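Local coordinates for protein V-type ATPase 116 kDa subunit (Meiothermus ruber, PDB 3RRK) that probably forms part of the rotary, proton-transporting V-type ATPase, this chain being the cytoplasmic N-terminal domain of subunit I, the homolog of subunit a, at residues S196-E199 / A200-S204; G220-L224 / G225-A229; M231-R234 / A235-P239; A238-E241 / L242-I245. All blocks are in the same frame, centred on the assembly; numbering follows the deposited sequence.

Contact 1: residues S196-E199 / A200-S204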
loop_
_atom_site.group_PDB
_atom_site.type_symbol
_atom_site.label_atom_id
_atom_site.label_comp_id
_atom_site.label_asym_id
_atom_site.label_seq_id
_atom_site.Cartn_x
_atom_site.Cartn_y
_atom_site.Cartn_z
ATOM N N SER A 196 -9.901 -38.961 20.106
ATOM C CA SER A 196 -10.906 -39.561 19.237
ATOM C C SER A 196 -12.311 -38.952 19.381
ATOM O O SER A 196 -13.217 -39.316 18.646
ATOM C CB SER A 196 -10.969 -41.084 19.462
ATOM O OG SER A 196 -11.541 -41.404 20.725
ATOM N N GLU A 197 -12.502 -38.042 20.326
ATOM C CA GLU A 197 -13.822 -37.452 20.537
ATOM C C GLU A 197 -13.803 -35.940 20.360
ATOM O O GLU A 197 -14.710 -35.242 20.818
ATOM C CB GLU A 197 -14.336 -37.789 21.931
ATOM C CG GLU A 197 -14.431 -39.276 22.188
ATOM C CD GLU A 197 -15.027 -39.587 23.543
ATOM O OE1 GLU A 197 -14.744 -38.830 24.507
ATOM O OE2 GLU A 197 -15.786 -40.578 23.633
ATOM N N LEU A 198 -12.762 -35.443 19.702
ATOM C CA LEU A 198 -12.573 -34.011 19.546
ATOM C C LEU A 198 -13.766 -33.406 18.832
ATOM O O LEU A 198 -14.280 -32.368 19.236
ATOM C CB LEU A 198 -11.312 -33.733 18.747
ATOM C CG LEU A 198 -10.897 -32.274 18.715
ATOM C CD1 LEU A 198 -10.876 -31.704 20.142
ATOM C CD2 LEU A 198 -9.549 -32.107 18.004
ATOM N N GLU A 199 -14.211 -34.079 17.780
ATOM C CA GLU A 199 -15.343 -33.620 16.984
ATOM C C GLU A 199 -16.678 -33.629 17.715
ATOM O O GLU A 199 -17.540 -32.806 17.440
ATOM C CB GLU A 199 -15.426 -34.414 15.683
ATOM C CG GLU A 199 -14.199 -34.177 14.821
ATOM C CD GLU A 199 -13.859 -32.691 14.736
ATOM O OE1 GLU A 199 -14.814 -31.869 14.764
ATOM O OE2 GLU A 199 -12.649 -32.351 14.650
ATOM N N ALA A 200 -16.843 -34.547 18.654
ATOM C CA ALA A 200 -18.075 -34.609 19.435
ATOM C C ALA A 200 -18.172 -33.389 20.329
ATOM O O ALA A 200 -19.258 -32.892 20.617
ATOM C CB ALA A 200 -18.109 -35.889 20.275
ATOM N N ALA A 201 -17.016 -32.929 20.781
ATOM C CA ALA A 201 -16.930 -31.752 21.618
ATOM C C ALA A 201 -17.147 -30.498 20.766
ATOM O O ALA A 201 -17.838 -29.563 21.173
ATOM C CB ALA A 201 -15.573 -31.715 22.299
ATOM N N ARG A 202 -16.542 -30.489 19.582
ATOM C CA ARG A 202 -16.696 -29.384 18.647
ATOM C C ARG A 202 -18.173 -29.211 18.272
ATOM O O ARG A 202 -18.704 -28.101 18.281
ATOM C CB ARG A 202 -15.849 -29.624 17.400
ATOM C CG ARG A 202 -15.613 -28.376 16.577
ATOM C CD ARG A 202 -14.779 -28.652 15.344
ATOM N NE ARG A 202 -13.513 -29.308 15.671
ATOM C CZ ARG A 202 -12.473 -28.706 16.234
ATOM N NH1 ARG A 202 -12.549 -27.421 16.556
ATOM N NH2 ARG A 202 -11.360 -29.393 16.480
ATOM N N SER A 203 -18.829 -30.321 17.959
ATOM C CA SER A 203 -20.253 -30.320 17.672
ATOM C C SER A 203 -21.081 -29.698 18.803
ATOM O O SER A 203 -22.051 -28.975 18.561
ATOM C CB SER A 203 -20.740 -31.739 17.385
ATOM O OG SER A 203 -22.146 -31.829 17.575
ATOM N N SER A 204 -20.704 -29.975 20.037
ATOM C CA SER A 204 -21.423 -29.386 21.152
ATOM C C SER A 204 -21.303 -27.879 21.144
ATOM O O SER A 204 -22.288 -27.186 21.363
ATOM C CB SER A 204 -20.924 -29.943 22.473
ATOM O OG SER A 204 -21.089 -31.347 22.478
#
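Glu197, at the N-cap position, and Ala201 start the first turn of helix 198-206: Ala201 N donates to Glu197 O at 3.3 Å, and Ala200 N adds a weak bond to the same oxygen. The ladder continues with Arg202 N, 3.0 Å from Leu198 O, and with Ser203 N, which meets Glu199 O at 2.8 Å on a nearly straight N-H...O angle of 167°. Above these turns Glu199 and Arg202 run alongside each other in the same direction, as an i to i+3 salt bridge. Glu199 OE1 comes to the guanidinium edge, 3.0 Å from Arg202 NE, while Glu199 OE2 is 3.3 Å from Arg202 NE; both bonds are weak, and the two flat groups are turned 30° apart. A bend in the glutamate chain (chi2 -46°) curls its carboxylate round to this meeting. Arg202 NH2 also lies 3.6 Å from Leu198 CD2, and NH1 forms a second salt bridge with Glu212. With alanine at the Arg202 position, Glu199 and Glu212 would probably lose their shared cation and Leu198 the group beside its CD2. Ala201 touches Val193 of strand 187-194 and Leu168 of helix 158-172. The chemistry is thus divided: small apolar contacts fit the helix against its lobe, while one arginine bridges two carboxylates, probably partly neutralising both.

Contact 2: residues G220-L224 / G225-A229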
loop_
_atom_site.group_PDB
_atom_site.type_symbol
_atom_site.label_atom_id
_atom_site.label_comp_id
_atom_site.label_asym_id
_atom_site.label_seq_id
_atom_site.Cartn_x
_atom_site.Cartn_y
_atom_site.Cartn_z
ATOM N N GLY A 220 -1.472 -19.626 14.735
ATOM C CA GLY A 220 -2.602 -20.502 14.503
ATOM C C GLY A 220 -2.241 -21.963 14.637
ATOM O O GLY A 220 -2.927 -22.730 15.324
ATOM N N ALA A 221 -1.140 -22.337 13.994
ATOM C CA ALA A 221 -0.703 -23.727 13.910
ATOM C C ALA A 221 0.211 -24.160 15.063
ATOM O O ALA A 221 1.058 -25.040 14.895
ATOM C CB ALA A 221 -0.000 -23.957 12.576
ATOM N N MET A 222 0.050 -23.549 16.229
ATOM C CA MET A 222 0.909 -23.877 17.353
ATOM C C MET A 222 0.106 -24.412 18.506
ATOM O O MET A 222 -1.083 -24.132 18.630
ATOM C CB MET A 222 1.670 -22.654 17.854
ATOM C CG MET A 222 2.686 -22.074 16.900
ATOM S SD MET A 222 3.535 -20.673 17.662
ATOM C CE MET A 222 4.319 -19.927 16.240
ATOM N N PRO A 223 0.767 -25.192 19.368
ATOM C CA PRO A 223 0.141 -25.539 20.641
ATOM C C PRO A 223 0.011 -24.271 21.457
ATOM O O PRO A 223 0.898 -23.417 21.378
ATOM C CB PRO A 223 1.163 -26.477 21.293
ATOM C CG PRO A 223 2.010 -26.981 20.155
ATOM C CD PRO A 223 2.055 -25.877 19.159
ATOM N N LEU A 224 -1.088 -24.142 22.195
ATOM C CA LEU A 224 -1.256 -23.073 23.171
ATOM C C LEU A 224 0.063 -22.661 23.793
ATOM O O LEU A 224 0.460 -21.502 23.727
ATOM C CB LEU A 224 -2.191 -23.524 24.289
ATOM C CG LEU A 224 -3.636 -23.662 23.842
ATOM C CD1 LEU A 224 -3.985 -22.394 23.112
ATOM C CD2 LEU A 224 -3.795 -24.885 22.945
ATOM N N GLY A 225 0.738 -23.627 24.397
ATOM C CA GLY A 225 1.945 -23.360 25.146
ATOM C C GLY A 225 3.016 -22.663 24.344
ATOM O O GLY A 225 3.628 -21.710 24.817
ATOM N N LYS A 226 3.265 -23.148 23.137
ATOM C CA LYS A 226 4.281 -22.537 22.295
ATOM C C LYS A 226 3.849 -21.126 21.888
ATOM O O LYS A 226 4.633 -20.177 21.988
ATOM C CB LYS A 226 4.567 -23.410 21.071
ATOM C CG LYS A 226 5.015 -24.825 21.424
ATOM C CD LYS A 226 6.153 -25.305 20.525
ATOM C CE LYS A 226 6.629 -26.697 20.906
ATOM N NZ LYS A 226 7.872 -27.064 20.164
ATOM N N ALA A 227 2.593 -21.000 21.453
ATOM C CA ALA A 227 2.022 -19.718 21.037
ATOM C C ALA A 227 2.186 -18.627 22.095
ATOM O O ALA A 227 2.662 -17.527 21.807
ATOM C CB ALA A 227 0.551 -19.891 20.681
ATOM N N ALA A 228 1.784 -18.942 23.319
ATOM C CA ALA A 228 1.923 -18.021 24.440
ATOM C C ALA A 228 3.377 -17.662 24.740
ATOM O O ALA A 228 3.676 -16.568 25.210
ATOM C CB ALA A 228 1.257 -18.593 25.679
ATOM N N ALA A 229 4.287 -18.583 24.470
ATOM C CA ALA A 229 5.679 -18.327 24.782
ATOM C C ALA A 229 6.310 -17.406 23.743
ATOM O O ALA A 229 7.020 -16.469 24.101
ATOM C CB ALA A 229 6.443 -19.630 24.909
#
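Ala228 N donates to Leu224 O at 2.9 Å, almost straight at 176°, and Ala227 N does the same to Pro223 O at 3.0 Å and 178°. These two nearly straight bonds form the first turn of helix 224-281, directly after the extended residues Met222 and Pro223. Pro223 supplies the first of these acceptors, and its ring also packs on the next turn. Ring atoms CD and CG of Pro223 lie against the aliphatic part of Lys226, with Pro223 CD 3.9 Å from Lys226 CG; beyond this contact the lysine chain leads away. On another side of the turn Met222 reaches in from the preceding loop. Its CG stands opposite the carbonyl carbon (chi1 -66°) and the chain runs on extended, which carries SD to 3.8 Å from Ala227 CA, while Met222 CB is 4.1 Å from Ala227 CB. Only a methyl group projects from Ala227 toward the loop, and the thioether lies close to the helix backbone there. Gly225 N, at the start of the helix, is hydrogen-bonded to Asp143 OD2, and Pro223 and Leu224 also touch Asp143. A carboxylate at the N-terminal end would be expected to interact favourably with the helix dipole; it adds to two straight backbone bonds and the apolar flanks of methionine and proline.

Contact 3: residues M231-R234 / A235-P239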
loop_
_atom_site.group_PDB
_atom_site.type_symbol
_atom_site.label_atom_id
_atom_site.label_comp_id
_atom_site.label_asym_id
_atom_site.label_seq_id
_atom_site.Cartn_x
_atom_site.Cartn_y
_atom_site.Cartn_z
ATOM N N MET A 231 4.584 -15.297 21.886
ATOM C CA MET A 231 3.962 -14.009 22.114
ATOM C C MET A 231 4.653 -13.242 23.230
ATOM O O MET A 231 4.783 -12.023 23.169
ATOM C CB MET A 231 2.509 -14.188 22.495
ATOM C CG MET A 231 1.626 -14.525 21.344
ATOM S SD MET A 231 -0.050 -14.074 21.753
ATOM C CE MET A 231 -0.936 -15.109 20.590
ATOM N N LYS A 232 5.075 -13.957 24.261
ATOM C CA LYS A 232 5.659 -13.309 25.422
ATOM C C LYS A 232 7.019 -12.714 25.076
ATOM O O LYS A 232 7.425 -11.696 25.639
ATOM C CB LYS A 232 5.792 -14.309 26.572
ATOM C CG LYS A 232 6.367 -13.736 27.858
ATOM C CD LYS A 232 6.503 -14.823 28.928
ATOM C CE LYS A 232 7.500 -14.433 30.019
ATOM N NZ LYS A 232 7.783 -15.548 30.970
ATOM N N GLU A 233 7.720 -13.352 24.149
ATOM C CA GLU A 233 9.066 -12.922 23.812
ATOM C C GLU A 233 9.034 -11.878 22.699
ATOM O O GLU A 233 9.825 -10.937 22.697
ATOM C CB GLU A 233 9.934 -14.120 23.420
ATOM C CG GLU A 233 10.176 -14.267 21.936
ATOM C CD GLU A 233 10.873 -15.567 21.583
ATOM O OE1 GLU A 233 11.847 -15.931 22.279
ATOM O OE2 GLU A 233 10.438 -16.227 20.612
ATOM N N ARG A 234 8.117 -12.045 21.749
ATOM C CA ARG A 234 7.899 -11.006 20.756
ATOM C C ARG A 234 7.446 -9.732 21.470
ATOM O O ARG A 234 7.731 -8.631 21.018
ATOM C CB ARG A 234 6.869 -11.427 19.698
ATOM C CG ARG A 234 7.257 -12.649 18.873
ATOM C CD ARG A 234 8.585 -12.451 18.158
ATOM N NE ARG A 234 8.655 -11.171 17.450
ATOM C CZ ARG A 234 9.740 -10.398 17.406
ATOM N NH1 ARG A 234 10.851 -10.772 18.031
ATOM N NH2 ARG A 234 9.717 -9.251 16.743
ATOM N N ALA A 235 6.754 -9.882 22.599
ATOM C CA ALA A 235 6.287 -8.722 23.362
ATOM C C ALA A 235 7.448 -7.989 24.009
ATOM O O ALA A 235 7.341 -6.809 24.329
ATOM C CB ALA A 235 5.262 -9.126 24.415
ATOM N N ARG A 236 8.558 -8.690 24.199
ATOM C CA ARG A 236 9.741 -8.076 24.784
ATOM C C ARG A 236 10.643 -7.528 23.685
ATOM O O ARG A 236 11.259 -6.478 23.842
ATOM C CB ARG A 236 10.509 -9.088 25.646
ATOM C CG ARG A 236 11.481 -8.456 26.635
ATOM C CD ARG A 236 12.323 -9.497 27.371
ATOM N NE ARG A 236 13.285 -10.161 26.494
ATOM C CZ ARG A 236 13.126 -11.385 26.001
ATOM N NH1 ARG A 236 12.040 -12.088 26.303
ATOM N NH2 ARG A 236 14.055 -11.908 25.207
ATOM N N LEU A 237 10.707 -8.242 22.565
ATOM C CA LEU A 237 11.620 -7.884 21.485
ATOM C C LEU A 237 11.030 -6.891 20.475
ATOM O O LEU A 237 11.717 -5.967 20.038
ATOM C CB LEU A 237 12.122 -9.142 20.762
ATOM C CG LEU A 237 12.877 -10.157 21.632
ATOM C CD1 LEU A 237 13.256 -11.413 20.840
ATOM C CD2 LEU A 237 14.105 -9.524 22.273
ATOM N N ALA A 238 9.765 -7.082 20.108
ATOM C CA ALA A 238 9.178 -6.326 19.008
ATOM C C ALA A 238 9.232 -4.821 19.215
ATOM O O ALA A 238 9.673 -4.086 18.332
ATOM C CB ALA A 238 7.749 -6.782 18.722
ATOM N N PRO A 239 8.790 -4.348 20.383
ATOM C CA PRO A 239 8.724 -2.898 20.563
ATOM C C PRO A 239 10.074 -2.223 20.344
ATOM O O PRO A 239 10.125 -1.093 19.864
ATOM C CB PRO A 239 8.273 -2.751 22.013
ATOM C CG PRO A 239 7.523 -4.012 22.290
ATOM C CD PRO A 239 8.268 -5.073 21.551
#
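Arg234 folds back along its own alpha-helix to meet Leu237 and Ala238, one turn further on in helix 224-281, part of the long helical arm between the two alpha/beta lobes. Its NH1 lies 3.4 Å from Leu237 CB, the two side chains crossing at about a right angle, and NH2 is 3.7 Å from Ala238 CB. One guanidinium face lies over the backbone N of Ala238. Successive bends (chi2 -57°, chi3 -48°) turn the group along the helix rather than straight out from it. The next shell fixes its rotation: NH2 forms a salt bridge with Glu241 and NE with Glu121 of helix 94-138, while Leu118 and Ile125 of that helix touch the same arginine. A leucine here would probably leave both carboxylates without their cation and loosen the electrostatic tie between the two helices. Beneath the side chains the backbone is slightly irregular. Glu233 O accepts two bonds, from Leu237 N at 2.8 Å and from Arg236 N at 3.0 Å, the latter from well above the carbonyl plane, and Arg236 N makes no i to i+4 bond to Lys232 O. Met231 and Ala238 face helix 94-138, on Ala132 and Ile122. Further on, Ala238 N donates to Arg234 O at 2.7 Å, whereas the proline nitrogen has no hydrogen to give and Pro239 CD instead sits 3.6 Å from Arg234 O.

Contact 4: residues A238-E241 / L242-I245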
loop_
_atom_site.group_PDB
_atom_site.type_symbol
_atom_site.label_atom_id
_atom_site.label_comp_id
_atom_site.label_asym_id
_atom_site.label_seq_id
_atom_site.Cartn_x
_atom_site.Cartn_y
_atom_site.Cartn_z
ATOM N N ALA A 238 9.765 -7.082 20.108
ATOM C CA ALA A 238 9.178 -6.326 19.008
ATOM C C ALA A 238 9.232 -4.821 19.215
ATOM O O ALA A 238 9.673 -4.086 18.332
ATOM C CB ALA A 238 7.749 -6.782 18.722
ATOM N N PRO A 239 8.790 -4.348 20.383
ATOM C CA PRO A 239 8.724 -2.898 20.563
ATOM C C PRO A 239 10.074 -2.223 20.344
ATOM O O PRO A 239 10.125 -1.093 19.864
ATOM C CB PRO A 239 8.273 -2.751 22.013
ATOM C CG PRO A 239 7.523 -4.012 22.290
ATOM C CD PRO A 239 8.268 -5.073 21.551
ATOM N N GLU A 240 11.157 -2.908 20.676
ATOM C CA GLU A 240 12.469 -2.309 20.499
ATOM C C GLU A 240 12.948 -2.429 19.052
ATOM O O GLU A 240 13.627 -1.543 18.539
ATOM C CB GLU A 240 13.485 -2.902 21.477
ATOM C CG GLU A 240 14.901 -2.347 21.305
ATOM C CD GLU A 240 14.993 -0.826 21.452
ATOM O OE1 GLU A 240 14.232 -0.247 22.264
ATOM O OE2 GLU A 240 15.837 -0.211 20.753
ATOM N N GLU A 241 12.588 -3.517 18.388
ATOM C CA GLU A 241 12.938 -3.664 16.980
ATOM C C GLU A 241 12.228 -2.594 16.157
ATOM O O GLU A 241 12.732 -2.143 15.136
ATOM C CB GLU A 241 12.576 -5.063 16.457
ATOM C CG GLU A 241 13.283 -6.198 17.175
ATOM C CD GLU A 241 12.731 -7.568 16.836
ATOM O OE1 GLU A 241 12.156 -7.738 15.740
ATOM O OE2 GLU A 241 12.875 -8.477 17.676
ATOM N N LEU A 242 11.047 -2.201 16.606
ATOM C CA LEU A 242 10.271 -1.202 15.895
ATOM C C LEU A 242 10.958 0.157 16.046
ATOM O O LEU A 242 11.068 0.926 15.094
ATOM C CB LEU A 242 8.844 -1.163 16.435
ATOM C CG LEU A 242 7.871 -0.212 15.747
ATOM C CD1 LEU A 242 7.885 -0.447 14.255
ATOM C CD2 LEU A 242 6.471 -0.398 16.303
ATOM N N VAL A 243 11.444 0.439 17.248
ATOM C CA VAL A 243 12.179 1.667 17.475
ATOM C C VAL A 243 13.304 1.800 16.453
ATOM O O VAL A 243 13.402 2.800 15.742
ATOM C CB VAL A 243 12.711 1.737 18.917
ATOM C CG1 VAL A 243 13.766 2.820 19.046
ATOM C CG2 VAL A 243 11.557 2.011 19.871
ATOM N N GLY A 244 14.129 0.772 16.359
ATOM C CA GLY A 244 15.212 0.746 15.392
ATOM C C GLY A 244 14.794 0.915 13.942
ATOM O O GLY A 244 15.456 1.621 13.182
ATOM N N ILE A 245 13.707 0.258 13.547
ATOM C CA ILE A 245 13.166 0.426 12.206
ATOM C C ILE A 245 12.732 1.881 11.974
ATOM O O ILE A 245 12.940 2.443 10.895
ATOM C CB ILE A 245 11.962 -0.487 11.973
ATOM C CG1 ILE A 245 12.386 -1.972 12.031
ATOM C CG2 ILE A 245 11.316 -0.160 10.652
ATOM C CD1 ILE A 245 13.322 -2.462 10.895
#
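Glu240 and Val243 lean together across one turn of the long alpha-helix 224-281, at the kink of residues 239 and 240. Their side chains cross obliquely, and the carboxylate of the glutamate comes alongside CB and the CG1 methyl of the valine, with Glu240 OE2 4.0 Å from Val243 CG1. The glutamate sets off away from the turn, with CG opposite the backbone N (chi1 178°), and a bend at chi2 of 58° brings its end back to the valine. The contact with the valine is of van der Waals kind, a charged group resting beside a methyl. The other methyl of the valine, CG2, is turned back to the carbonyl one turn earlier and lies 3.4 Å from Pro239 O.

Glu241 is oriented quite differently. Its chain is extended beyond CG, with its carboxylate in a salt bridge with Arg234, and the side chain touches Leu118 of helix 94-138. Ile245, one turn on, packs beside Glu114 and Arg115 of that helix, so the pair lines the interface between the two helices, whereas exposed Glu240 belongs to the helix surface. Leu242 sends its branches away from the preceding turn; its CB stays 3.6 Å from Ala238 O. Below these side chains regular i to i+4 bonding is re-established: Leu242 N donates to Ala238 O at 2.9 Å, and a weak bond joins Val243 N to Pro239 O. Gly244 N donates to Glu240 O at 3.2 Å, nearly straight at 172°, and Ile245 N reaches Glu241 O at 3.0 Å.

The four contacts follow one another along the chain. Contact 1 lies on helix 198-206, in the lobe built on the three-stranded sheet of strands 148-155, 177-182 and 187-194. Contact 2 starts helix 224-281, its centre about 21 Å from that of contact 1. Contacts 3 and 4 continue along the same helix. The centres of contacts 2 and 3 are about 14 Å apart. Those of contacts 3 and 4 are about 10 Å apart; these two share Ala238 and Pro239, and a salt bridge links them. Contacts 1 and 4 have centres about 42 Å apart. The series leads from one lobe into the long helical arm, where contacts 3 and 4 pack against helix 94-138.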